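Local atomic coordinates of putative transcriptional regulator (Streptomyces coelicolor A3, PDB entry 2PQQ), a protein that probably regulates transcription by binding DNA in response to cAMP, and is represented here by its N-terminal cyclic nucleotide-binding domain. Residues A[21-26]-A[115-120]; A[11-16]-A[83-88]; A[29-34]-A[46-51]. All coordinates share one frame; numbering follows the deposited sequence.

Along the chain the segments come in the order 11-16, 21-26, 29-34, 46-51, 83-88 and 115-120. Contact 3 therefore lies within the sequence spans of the other two, while contacts 1 and 2 alternate. The centres of contacts 1 and 2 are about 13 Å apart, those of 2 and 3 about 14 Å, and those of 1 and 3 about 19 Å. Leu24 of contact 1 packs on Phe13 and Leu16 of contact 2. Leu85 of contact 2 packs on Leu49 of contact 3. Contact 3 belongs to the beta part of the cyclic nucleotide-binding domain. Contact 1 ties helix 18-27 to the end of helix 111-117. Contact 2 packs the loop before that first helix against the turn at 83-86. Both touch the second subunit.

Contact 1 of 3, residues A[21-26]-A[115-120]; sequences SAELRA and LNVRPE. With FMT (formic acid), chain E.
The backbones come nearest at Glu23 and Arg118, whose CA atoms are 8.5 Å apart, so side chains span the gap between helix 18-27 and the end of helix 111-117. Glu23 covers much of that distance. Its CG lies anti to its own carbonyl carbon (chi1 -60°), and beyond CG the chain is extended, which carries the carboxylate across to Arg118. The Arg118 side chain crosses it at about a right angle. It bends at chi2 and chi3 and brings the NE edge of its guanidinium to the acid.

The two groups form a salt bridge. Arg118 NE donates to Glu23 OE2 at 3.2 Å, with an N-H...O angle of 154°. OE2 uses its syn lone pair and lies in the guanidinium plane. The carboxylate and guanidinium planes are only 13° apart. A water donates to Glu23 OE2 at 3.1 Å and lies very close to Arg118 NH2, so a water link between the partners is possible but its short arm is doubtful. The carboxylate also packs closely on the aliphatic start of Arg118, with Glu23 OE1 only 3.1 Å from Arg118 CG. Val117 CG1 lies at the margin, 4.1 Å from Glu23 OE2.

Arg118 is the first residue to leave helical geometry after helix 111-117. It sits at the break before the long helix 120-139, in the helical part that accompanies the beta-roll of CRP-like domains. From this same helical part, Trp114 NE1 donates to Glu23 OE1, so both carboxylate oxygens are held and the group is probably fixed in rotation. Near the break, Asn116 packs on Pro119 of the second subunit. Elsewhere on helix 18-27, Arg25 NE donates to O1 of a formic acid molecule at 2.9 Å; this ligand probably comes from the crystallisation liquor.

Contact 2 of 3, residues A[11-16]-A[83-88]; sequences PLFAAL and LSLFDP
Leu12 sets both methyl groups against the edge of the Phe86 ring. Its CD2 is 3.7 Å from Phe86 CE2, and its CD1 is 3.9 Å from the same atom. The two side chains approach from opposite directions. Leu12 has CG anti to the backbone N (chi1 -178°), which sends the fork toward the ring. Leu85 CD2 lies over one face of Phe86, offset toward the rim, and is 4.2 Å from Leu12 CD2. Phe13 adds its CZ at 4.4 Å from Leu85 CD2, and one face of its ring is covered by Leu12 CG. An alanine in place of Leu12 would probably open a gap at the Phe86 edge and deprive the Phe13 face of its cover.

Leu83 O accepts from both Phe86 N and Asp87 N, which holds this helical turn together. The turn follows Gly81 and Glu82 and precedes Arg91, consistent with the phosphate-binding cassette of cyclic nucleotide-binding domains. Leu12 also packs on Leu125 and Val129 of helix 120-139. Leu12, Phe13 and Leu85 meet Leu49 of strand 45-54, and Phe86 rests on Ala130 of the second subunit.

Contact 3 of 3, residues A[29-34]-A[46-51]; sequences SEVTLA and GDRLYV
This is a side-chain contact between two strands of one antiparallel sheet that share no backbone hydrogen bond with each other, with Val31 touching Arg48 and Tyr50. Strands 29-33 and 45-54 both pair with strand 101-107. The short segments 29-33 and 48-51 run at 69° to one another, and their axes come no closer than 9.2 Å. Their nearest CA atoms, those of Val31 and Tyr50, are 9.0 Å apart.

Val31 uses one methyl for both of its contacts. Val31 CG2 lies 4.0 Å from Arg48 NH1 and 4.3 Å from Tyr50 CE1. It meets the tyrosine at the ring edge, near the ring plane. With CG1 anti to the backbone N (chi1 177°), it is CG2, anti to the carbonyl carbon, that faces Arg48 and Tyr50. Arg48 reaches Val31 from the opposite direction.

The strands belong to the beta-roll of the cyclic nucleotide-binding domain, which falls in the cupin clan. Backbone bonds join Ser29 to Ala105 and Val31 to Leu103. The side chains of Arg48 and Tyr50 also pack on strand 101-107, Arg48 on Ala105 and Tyr50 on Leu103 and Ala105, so this shared neighbour lines the contact.

Arg48 NH2 donates weakly to OG of Ser29, the first residue of strand 29-33, at 3.3 Å. The N-H...O angle is only 123°, so this bond probably does little to fix the guanidinium. A bend at chi3 turns the guanidinium so that NH2 comes to Ser29 and NH1 to Val31. The backbone oxygen of Arg48 accepts from Arg91 NH2. Tyr50 is buried and also touches Leu39 and Phe40 of strand 38-40.

Contact 1 of 3, residues A[21-26]-A[115-120]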
loop_
_atom_site.group_PDB
_atom_site.type_symbol
_atom_site.label_atom_id
_atom_site.label_comp_id
_atom_site.label_asym_id
_atom_site.label_seq_id
_atom_site.Cartn_x
_atom_site.Cartn_y
_atom_site.Cartn_z
ATOM N N SER A 21 26.665 5.915 15.390
ATOM C CA SER A 21 27.031 6.336 14.034
ATOM C C SER A 21 28.531 6.099 13.766
ATOM O O SER A 21 28.914 5.745 12.651
ATOM C CB SER A 21 26.712 7.817 13.836
ATOM O OG SER A 21 25.325 8.082 14.015
ATOM N N ALA A 22 29.373 6.331 14.778
ATOM C CA ALA A 22 30.799 6.029 14.661
ATOM C C ALA A 22 31.053 4.515 14.451
ATOM O O ALA A 22 31.871 4.128 13.600
ATOM C CB ALA A 22 31.558 6.574 15.879
ATOM N N GLU A 23 30.326 3.673 15.189
ATOM C CA GLU A 23 30.459 2.215 15.089
ATOM C C GLU A 23 30.034 1.715 13.708
ATOM O O GLU A 23 30.723 0.905 13.100
ATOM C CB GLU A 23 29.608 1.505 16.144
ATOM C CG GLU A 23 29.948 1.855 17.600
ATOM C CD GLU A 23 28.869 1.372 18.585
ATOM O OE1 GLU A 23 27.706 1.181 18.170
ATOM O OE2 GLU A 23 29.191 1.172 19.769
ATOM N N LEU A 24 28.877 2.196 13.262
ATOM C CA LEU A 24 28.367 2.006 11.899
ATOM C C LEU A 24 29.431 2.343 10.860
ATOM O O LEU A 24 29.719 1.522 9.985
ATOM C CB LEU A 24 27.132 2.877 11.682
ATOM C CG LEU A 24 26.510 2.852 10.278
ATOM C CD1 LEU A 24 26.181 1.390 9.741
ATOM C CD2 LEU A 24 25.285 3.776 10.275
ATOM N N ARG A 25 30.006 3.538 10.958
ATOM C CA ARG A 25 31.034 3.984 10.014
ATOM C C ARG A 25 32.266 3.089 10.010
ATOM O O ARG A 25 32.740 2.707 8.941
ATOM C CB ARG A 25 31.440 5.443 10.269
ATOM C CG ARG A 25 32.547 5.956 9.359
ATOM C CD ARG A 25 32.181 5.785 7.897
ATOM N NE ARG A 25 33.262 6.164 6.982
ATOM C CZ ARG A 25 34.091 5.310 6.399
ATOM N NH1 ARG A 25 34.000 4.004 6.653
ATOM N NH2 ARG A 25 35.013 5.758 5.563
ATOM N N ALA A 26 32.765 2.724 11.195
ATOM C CA ALA A 26 33.948 1.850 11.283
ATOM C C ALA A 26 33.652 0.463 10.694
ATOM O O ALA A 26 34.542 -0.203 10.162
ATOM C CB ALA A 26 34.409 1.716 12.717
ATOM N N LEU A 115 26.152 -5.608 16.715
ATOM C CA LEU A 115 25.200 -5.842 17.821
ATOM C C LEU A 115 25.870 -6.394 19.077
ATOM O O LEU A 115 25.480 -6.036 20.183
ATOM C CB LEU A 115 24.035 -6.745 17.402
ATOM C CG LEU A 115 23.252 -6.361 16.143
ATOM C CD1 LEU A 115 22.000 -7.271 16.005
ATOM C CD2 LEU A 115 22.870 -4.875 16.111
ATOM N N ASN A 116 26.884 -7.238 18.901
ATOM C CA ASN A 116 27.665 -7.779 20.021
ATOM C C ASN A 116 28.458 -6.723 20.777
ATOM O O ASN A 116 28.621 -6.817 21.980
ATOM C CB ASN A 116 28.631 -8.861 19.528
ATOM C CG ASN A 116 27.916 -10.125 19.080
ATOM O OD1 ASN A 116 28.540 -11.168 18.847
ATOM N ND2 ASN A 116 26.599 -10.032 18.937
ATOM N N VAL A 117 28.966 -5.731 20.061
ATOM C CA VAL A 117 29.700 -4.624 20.673
ATOM C C VAL A 117 28.746 -3.616 21.336
ATOM O O VAL A 117 29.078 -2.995 22.356
ATOM C CB VAL A 117 30.584 -3.933 19.593
ATOM C CG1 VAL A 117 30.990 -2.542 19.995
ATOM C CG2 VAL A 117 31.803 -4.803 19.286
ATOM N N ARG A 118 27.562 -3.459 20.743
ATOM C CA ARG A 118 26.637 -2.386 21.127
ATOM C C ARG A 118 25.191 -2.887 21.032
ATOM O O ARG A 118 24.482 -2.638 20.046
ATOM C CB ARG A 118 26.866 -1.165 20.248
ATOM C CG ARG A 118 26.084 0.128 20.642
ATOM C CD ARG A 118 26.292 0.568 22.077
ATOM N NE ARG A 118 27.684 0.457 22.516
ATOM C CZ ARG A 118 28.052 0.127 23.758
ATOM N NH1 ARG A 118 27.134 -0.151 24.684
ATOM N NH2 ARG A 118 29.343 0.058 24.070
ATOM N N PRO A 119 24.747 -3.580 22.082
ATOM C CA PRO A 119 23.482 -4.312 22.083
ATOM C C PRO A 119 22.250 -3.414 21.931
ATOM O O PRO A 119 21.206 -3.894 21.481
ATOM C CB PRO A 119 23.475 -5.004 23.452
ATOM C CG PRO A 119 24.872 -4.898 23.966
ATOM C CD PRO A 119 25.418 -3.644 23.392
ATOM N N GLU A 120 22.373 -2.137 22.312
ATOM C CA GLU A 120 21.292 -1.154 22.158
ATOM C C GLU A 120 20.904 -0.908 20.703
ATOM O O GLU A 120 19.804 -0.419 20.420
ATOM C CB GLU A 120 21.678 0.195 22.786
ATOM C CG GLU A 120 21.685 0.208 24.299
ATOM C CD GLU A 120 21.592 1.617 24.881
ATOM O OE1 GLU A 120 22.401 1.945 25.780
ATOM O OE2 GLU A 120 20.695 2.390 24.450
HETATM C C FMT E . 32.726 9.391 6.752
HETATM O O1 FMT E . 33.294 8.828 5.809
HETATM O O2 FMT E . 32.912 9.096 7.935
HETATM O O HOH W 1 30.942 0.529 22.190
#

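Contact 2 of 3, residues A[11-16]-A[83-88]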
loop_
_atom_site.group_PDB
_atom_site.type_symbol
_atom_site.label_atom_id
_atom_site.label_comp_id
_atom_site.label_asym_id
_atom_site.label_seq_id
_atom_site.Cartn_x
_atom_site.Cartn_y
_atom_site.Cartn_z
ATOM N N PRO A 11 15.624 6.778 6.775
ATOM C CA PRO A 11 14.690 6.229 7.763
ATOM C C PRO A 11 15.231 5.063 8.612
ATOM O O PRO A 11 14.556 4.623 9.548
ATOM C CB PRO A 11 13.531 5.715 6.891
ATOM C CG PRO A 11 13.678 6.461 5.584
ATOM C CD PRO A 11 15.157 6.519 5.405
ATOM N N LEU A 12 16.411 4.554 8.300
ATOM C CA LEU A 12 16.931 3.430 9.075
ATOM C C LEU A 12 17.822 3.894 10.211
ATOM O O LEU A 12 17.654 3.441 11.355
ATOM C CB LEU A 12 17.709 2.435 8.201
ATOM C CG LEU A 12 18.249 1.203 8.942
ATOM C CD1 LEU A 12 17.152 0.467 9.760
ATOM C CD2 LEU A 12 18.966 0.210 7.962
ATOM N N PHE A 13 18.772 4.783 9.888
ATOM C CA PHE A 13 19.824 5.181 10.842
ATOM C C PHE A 13 19.610 6.582 11.413
ATOM O O PHE A 13 20.490 7.115 12.094
ATOM C CB PHE A 13 21.198 5.123 10.184
ATOM C CG PHE A 13 21.589 3.765 9.690
ATOM C CD1 PHE A 13 21.505 2.641 10.521
ATOM C CD2 PHE A 13 22.085 3.610 8.398
ATOM C CE1 PHE A 13 21.910 1.384 10.057
ATOM C CE2 PHE A 13 22.495 2.375 7.940
ATOM C CZ PHE A 13 22.403 1.250 8.753
ATOM N N ALA A 14 18.446 7.174 11.129
ATOM C CA ALA A 14 18.178 8.563 11.497
ATOM C C ALA A 14 18.309 8.823 12.994
ATOM O O ALA A 14 18.739 9.904 13.396
ATOM C CB ALA A 14 16.792 9.024 10.985
ATOM N N ALA A 15 17.958 7.836 13.821
ATOM C CA ALA A 15 17.905 8.063 15.275
ATOM C C ALA A 15 19.183 7.677 16.018
ATOM O O ALA A 15 19.274 7.852 17.235
ATOM C CB ALA A 15 16.698 7.363 15.893
ATOM N N LEU A 16 20.168 7.170 15.289
ATOM C CA LEU A 16 21.421 6.730 15.896
ATOM C C LEU A 16 22.101 7.917 16.529
ATOM O O LEU A 16 22.098 9.030 15.947
ATOM C CB LEU A 16 22.343 6.094 14.845
ATOM C CG LEU A 16 22.042 4.716 14.214
ATOM C CD1 LEU A 16 23.304 4.213 13.537
ATOM C CD2 LEU A 16 21.526 3.656 15.224
ATOM N N LEU A 83 16.978 -3.093 2.881
ATOM C CA LEU A 83 16.439 -4.236 3.632
ATOM C C LEU A 83 17.263 -5.521 3.428
ATOM O O LEU A 83 17.171 -6.460 4.218
ATOM C CB LEU A 83 14.940 -4.447 3.339
ATOM C CG LEU A 83 14.032 -3.290 3.810
ATOM C CD1 LEU A 83 12.571 -3.574 3.576
ATOM C CD2 LEU A 83 14.269 -2.984 5.276
ATOM N N SER A 84 18.102 -5.527 2.399
ATOM C CA SER A 84 18.995 -6.653 2.140
ATOM C C SER A 84 20.044 -6.835 3.230
ATOM O O SER A 84 20.558 -7.918 3.403
ATOM C CB SER A 84 19.635 -6.539 0.745
ATOM O OG SER A 84 20.767 -5.709 0.783
ATOM N N LEU A 85 20.330 -5.783 3.996
ATOM C CA LEU A 85 21.121 -5.914 5.211
ATOM C C LEU A 85 20.476 -6.916 6.208
ATOM O O LEU A 85 21.165 -7.672 6.865
ATOM C CB LEU A 85 21.282 -4.523 5.852
ATOM C CG LEU A 85 21.921 -4.375 7.236
ATOM C CD1 LEU A 85 23.385 -4.837 7.286
ATOM C CD2 LEU A 85 21.789 -2.935 7.718
ATOM N N PHE A 86 19.150 -6.912 6.305
ATOM C CA PHE A 86 18.455 -7.727 7.279
ATOM C C PHE A 86 17.892 -9.003 6.675
ATOM O O PHE A 86 17.802 -10.022 7.347
ATOM C CB PHE A 86 17.327 -6.916 7.901
ATOM C CG PHE A 86 17.793 -5.628 8.542
ATOM C CD1 PHE A 86 18.655 -5.656 9.636
ATOM C CD2 PHE A 86 17.381 -4.402 8.040
ATOM C CE1 PHE A 86 19.106 -4.466 10.251
ATOM C CE2 PHE A 86 17.822 -3.200 8.638
ATOM C CZ PHE A 86 18.691 -3.243 9.757
ATOM N N ASP A 87 17.508 -8.929 5.405
ATOM C CA ASP A 87 16.860 -10.025 4.733
ATOM C C ASP A 87 17.517 -10.208 3.358
ATOM O O ASP A 87 16.938 -9.816 2.351
ATOM C CB ASP A 87 15.358 -9.728 4.613
ATOM C CG ASP A 87 14.559 -10.901 4.057
ATOM O OD1 ASP A 87 14.932 -12.072 4.295
ATOM O OD2 ASP A 87 13.541 -10.645 3.376
ATOM N N PRO A 88 18.737 -10.792 3.319
ATOM C CA PRO A 88 19.427 -11.081 2.063
ATOM C C PRO A 88 18.530 -11.824 1.070
ATOM O O PRO A 88 17.763 -12.697 1.459
ATOM C CB PRO A 88 20.575 -11.999 2.507
ATOM C CG PRO A 88 20.884 -11.524 3.903
ATOM C CD PRO A 88 19.540 -11.217 4.491
#

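Contact 3 of 3, residues A[29-34]-A[46-51]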
loop_
_atom_site.group_PDB
_atom_site.type_symbol
_atom_site.label_atom_id
_atom_site.label_comp_id
_atom_site.label_asym_id
_atom_site.label_seq_id
_atom_site.Cartn_x
_atom_site.Cartn_y
_atom_site.Cartn_z
ATOM N N SER A 29 32.507 -0.743 4.594
ATOM C CA SER A 29 33.592 -0.760 3.622
ATOM C C SER A 29 33.375 0.225 2.479
ATOM O O SER A 29 32.227 0.499 2.078
ATOM C CB SER A 29 33.869 -2.179 3.120
ATOM O OG SER A 29 32.683 -2.942 3.082
ATOM N N GLU A 30 34.480 0.795 2.000
ATOM C CA GLU A 30 34.472 1.768 0.918
ATOM C C GLU A 30 34.370 1.022 -0.404
ATOM O O GLU A 30 35.026 0.005 -0.594
ATOM C CB GLU A 30 35.777 2.569 0.920
ATOM C CG GLU A 30 35.668 3.985 1.455
ATOM C CD GLU A 30 35.210 4.957 0.376
ATOM O OE1 GLU A 30 33.984 4.989 0.089
ATOM O OE2 GLU A 30 36.082 5.682 -0.181
ATOM N N VAL A 31 33.519 1.516 -1.294
ATOM C CA VAL A 31 33.408 1.001 -2.656
ATOM C C VAL A 31 33.549 2.218 -3.607
ATOM O O VAL A 31 33.014 3.284 -3.322
ATOM C CB VAL A 31 32.048 0.244 -2.861
ATOM C CG1 VAL A 31 31.894 -0.220 -4.288
ATOM C CG2 VAL A 31 31.937 -0.957 -1.917
ATOM N N THR A 32 34.296 2.080 -4.699
ATOM C CA THR A 32 34.347 3.150 -5.699
ATOM C C THR A 32 34.135 2.573 -7.096
ATOM O O THR A 32 34.722 1.559 -7.467
ATOM C CB THR A 32 35.642 4.046 -5.573
ATOM O OG1 THR A 32 35.875 4.795 -6.784
ATOM C CG2 THR A 32 36.852 3.193 -5.274
ATOM N N LEU A 33 33.241 3.209 -7.836
ATOM C CA LEU A 33 32.878 2.776 -9.162
ATOM C C LEU A 33 33.325 3.838 -10.151
ATOM O O LEU A 33 33.219 5.017 -9.859
ATOM C CB LEU A 33 31.361 2.648 -9.261
ATOM C CG LEU A 33 30.601 1.786 -8.283
ATOM C CD1 LEU A 33 29.104 1.930 -8.554
ATOM C CD2 LEU A 33 31.066 0.369 -8.472
ATOM N N ALA A 34 33.830 3.409 -11.302
ATOM C CA ALA A 34 33.982 4.286 -12.460
ATOM C C ALA A 34 32.651 4.360 -13.208
ATOM O O ALA A 34 31.802 3.473 -13.082
ATOM C CB ALA A 34 35.064 3.768 -13.391
ATOM N N GLY A 46 22.053 -10.624 -2.972
ATOM C CA GLY A 46 22.270 -9.313 -2.340
ATOM C C GLY A 46 22.145 -9.383 -0.831
ATOM O O GLY A 46 21.190 -9.953 -0.306
ATOM N N ASP A 47 23.138 -8.866 -0.126
ATOM C CA ASP A 47 23.130 -8.934 1.348
ATOM C C ASP A 47 23.830 -7.724 1.940
ATOM O O ASP A 47 24.308 -7.773 3.077
ATOM C CB ASP A 47 23.734 -10.272 1.871
ATOM C CG ASP A 47 25.280 -10.307 1.839
ATOM O OD1 ASP A 47 25.895 -9.723 0.915
ATOM O OD2 ASP A 47 25.889 -10.927 2.758
ATOM N N ARG A 48 23.876 -6.641 1.156
ATOM C CA ARG A 48 24.544 -5.399 1.539
ATOM C C ARG A 48 23.629 -4.228 1.317
ATOM O O ARG A 48 22.913 -4.186 0.324
ATOM C CB ARG A 48 25.771 -5.127 0.648
ATOM C CG ARG A 48 26.983 -5.933 0.909
ATOM C CD ARG A 48 28.021 -5.593 -0.144
ATOM N NE ARG A 48 29.325 -5.290 0.449
ATOM C CZ ARG A 48 30.381 -4.833 -0.233
ATOM N NH1 ARG A 48 30.302 -4.617 -1.547
ATOM N NH2 ARG A 48 31.519 -4.578 0.401
ATOM N N LEU A 49 23.712 -3.273 2.199
ATOM C CA LEU A 49 23.172 -1.952 2.070
ATOM C C LEU A 49 24.282 -1.013 1.672
ATOM O O LEU A 49 25.378 -1.237 2.054
ATOM C CB LEU A 49 22.661 -1.574 3.435
ATOM C CG LEU A 49 22.458 -0.189 3.964
ATOM C CD1 LEU A 49 21.596 -0.268 5.153
ATOM C CD2 LEU A 49 23.717 0.450 4.283
ATOM N N TYR A 50 23.989 0.013 0.889
ATOM C CA TYR A 50 24.995 1.017 0.531
ATOM C C TYR A 50 24.448 2.392 0.874
ATOM O O TYR A 50 23.238 2.618 0.804
ATOM C CB TYR A 50 25.332 0.993 -0.973
ATOM C CG TYR A 50 25.844 -0.317 -1.536
ATOM C CD1 TYR A 50 27.216 -0.548 -1.698
ATOM C CD2 TYR A 50 24.951 -1.320 -1.939
ATOM C CE1 TYR A 50 27.687 -1.793 -2.206
ATOM C CE2 TYR A 50 25.409 -2.545 -2.469
ATOM C CZ TYR A 50 26.767 -2.775 -2.583
ATOM O OH TYR A 50 27.194 -3.971 -3.146
ATOM N N VAL A 51 25.306 3.327 1.194
ATOM C CA VAL A 51 24.955 4.729 1.257
ATOM C C VAL A 51 25.847 5.380 0.243
ATOM O O VAL A 51 27.016 5.197 0.284
ATOM C CB VAL A 51 25.222 5.306 2.651
ATOM C CG1 VAL A 51 25.065 6.764 2.659
ATOM C CG2 VAL A 51 24.322 4.680 3.679
#